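Local atomic coordinates of glycosyltransferase Gtf1 (Streptococcus pneumoniae, PDB entry 4PQG), a protein that belongs to the GT-B class of glycosyltransferases and carries an additional extended beta-sheet domain beside its two Rossmann-like halves. Residues 56-61 with 83-88. Numbering follows the deposited sequence.
Sequences IQHLTA and APTSVT
His58 and Thr85 make the one hydrogen bond that crosses between segment 56-61 of helix 56-63 and loop 83-88. The backbone N of Thr85 donates to NE2 of the His58 imidazole at 3.0 Å, with an N-H...N angle of 176°. The donor meets the edge of the ring, 19° out of its plane. The His58 side chain crosses that of Thr85 at about a right angle, His58 CE1 lying 3.3 Å from Thr85 OG1. This hydroxyl is held beyond the contact, by Phe150 O in the extended beta-sheet domain and by Asn55 ND2.

The tighter packing is around Gln57, a buried residue whose CB points toward the loop and sits 3.3 Å from Ala83 O. Gln57 CG approaches Ala83 C to 3.4 Å. Beyond it the chain bends at chi2 (-80°), and the amide lies against the near face of Pro84, which is close-packed here: Gln57 CD is 3.6 Å from Pro84 CG, while Gln57 OE1 comes to 3.3 Å from Pro84 CA. The amide nitrogen NE2 turns to Asp67 OD1, a bond that fixes which end of the amide faces which way.

The looser side lies at the solvent-exposed part of Pro84 and at the partly exposed His58 and Ala83. Pro84 touches the helix by van der Waals packing alone, having no N-H to offer the nearby Gln57 OE1. Asn55, just ahead of the helix, bonds to both segments: ND2 to Ala83 O, OD1 to Gln57 N. The contact thus joins a helix of the N-terminal Rossmann-like domain to the linker leading into the extended sheet. Because NE2 accepts the backbone N-H, it is expected to carry no proton, consistent with a neutral His58 imidazole protonated on ND1.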
loop_
_atom_site.group_PDB
_atom_site.type_symbol
_atom_site.label_atom_id
_atom_site.label_comp_id
_atom_site.label_asym_id
_atom_site.label_seq_id
_atom_site.Cartn_x
_atom_site.Cartn_y
_atom_site.Cartn_z
ATOM N N ILE A 56 12.336 -2.625 6.856
ATOM C CA ILE A 56 10.969 -3.022 6.531
ATOM C C ILE A 56 10.043 -3.055 7.765
ATOM O O ILE A 56 8.846 -2.776 7.661
ATOM C CB ILE A 56 10.905 -4.346 5.693
ATOM C CG1 ILE A 56 9.531 -4.475 5.000
ATOM C CG2 ILE A 56 11.261 -5.571 6.546
ATOM C CD1 ILE A 56 9.363 -5.694 4.106
ATOM N N GLN A 57 10.606 -3.363 8.936
ATOM C CA GLN A 57 9.832 -3.410 10.163
ATOM C C GLN A 57 9.234 -2.030 10.481
ATOM O O GLN A 57 8.118 -1.924 10.990
ATOM C CB GLN A 57 10.694 -3.903 11.332
ATOM C CG GLN A 57 9.895 -4.168 12.609
ATOM C CD GLN A 57 9.593 -2.903 13.388
ATOM O OE1 GLN A 57 10.248 -1.886 13.198
ATOM N NE2 GLN A 57 8.594 -2.960 14.271
ATOM N N HIS A 58 9.980 -0.975 10.202
ATOM C CA HIS A 58 9.461 0.374 10.448
ATOM C C HIS A 58 8.217 0.619 9.639
ATOM O O HIS A 58 7.264 1.229 10.118
ATOM C CB HIS A 58 10.513 1.422 10.144
ATOM C CG HIS A 58 11.754 1.296 10.979
ATOM N ND1 HIS A 58 12.883 1.950 10.683
ATOM C CD2 HIS A 58 12.020 0.545 12.126
ATOM C CE1 HIS A 58 13.822 1.651 11.608
ATOM N NE2 HIS A 58 13.294 0.791 12.480
ATOM N N LEU A 59 8.214 0.119 8.407
ATOM C CA LEU A 59 7.090 0.310 7.488
ATOM C C LEU A 59 5.862 -0.521 7.880
ATOM O O LEU A 59 4.710 -0.021 7.845
ATOM C CB LEU A 59 7.525 -0.003 6.048
ATOM C CG LEU A 59 8.686 0.851 5.499
ATOM C CD1 LEU A 59 9.211 0.354 4.158
ATOM C CD2 LEU A 59 8.321 2.329 5.408
ATOM N N THR A 60 6.094 -1.782 8.235
ATOM C CA THR A 60 5.002 -2.679 8.579
ATOM C C THR A 60 4.365 -2.268 9.910
ATOM O O THR A 60 3.133 -2.282 10.037
ATOM C CB THR A 60 5.468 -4.159 8.618
ATOM O OG1 THR A 60 6.559 -4.306 9.535
ATOM C CG2 THR A 60 5.913 -4.599 7.238
ATOM N N ALA A 61 5.187 -1.877 10.889
ATOM C CA ALA A 61 4.667 -1.444 12.192
ATOM C C ALA A 61 3.820 -0.186 11.992
ATOM O O ALA A 61 2.742 -0.049 12.580
ATOM C CB ALA A 61 5.795 -1.167 13.180
ATOM N N ALA A 83 12.555 -6.822 13.023
ATOM C CA ALA A 83 12.728 -6.026 14.249
ATOM C C ALA A 83 13.029 -4.558 13.941
ATOM O O ALA A 83 13.534 -4.251 12.882
ATOM C CB ALA A 83 13.851 -6.620 15.095
ATOM N N PRO A 84 12.727 -3.645 14.878
ATOM C CA PRO A 84 13.120 -2.242 14.726
ATOM C C PRO A 84 14.636 -2.062 14.725
ATOM O O PRO A 84 15.351 -2.917 15.265
ATOM C CB PRO A 84 12.536 -1.569 15.975
ATOM C CG PRO A 84 11.476 -2.493 16.483
ATOM C CD PRO A 84 11.896 -3.870 16.082
ATOM N N THR A 85 15.116 -0.973 14.129
ATOM C CA THR A 85 16.527 -0.607 14.192
ATOM C C THR A 85 16.862 -0.170 15.612
ATOM O O THR A 85 16.192 0.699 16.170
ATOM C CB THR A 85 16.905 0.513 13.191
ATOM O OG1 THR A 85 16.733 0.042 11.842
ATOM C CG2 THR A 85 18.362 0.952 13.378
ATOM N N SER A 86 17.879 -0.797 16.203
ATOM C CA SER A 86 18.350 -0.407 17.537
ATOM C C SER A 86 19.866 -0.247 17.593
ATOM O O SER A 86 20.417 0.124 18.626
ATOM C CB SER A 86 17.867 -1.392 18.594
ATOM O OG SER A 86 18.249 -2.711 18.264
ATOM N N VAL A 87 20.534 -0.498 16.466
ATOM C CA VAL A 87 21.969 -0.270 16.338
ATOM C C VAL A 87 22.308 1.231 16.432
ATOM O O VAL A 87 21.659 2.059 15.797
ATOM C CB VAL A 87 22.479 -0.874 15.016
ATOM C CG1 VAL A 87 23.897 -0.439 14.717
ATOM C CG2 VAL A 87 22.388 -2.397 15.069
ATOM N N THR A 88 23.338 1.563 17.215
ATOM C CA THR A 88 23.770 2.958 17.412
ATOM C C THR A 88 24.945 3.335 16.518
ATOM O O THR A 88 25.557 2.467 15.906
ATOM C CB THR A 88 24.217 3.217 18.859
ATOM O OG1 THR A 88 25.333 2.373 19.168
ATOM C CG2 THR A 88 23.092 2.953 19.842
#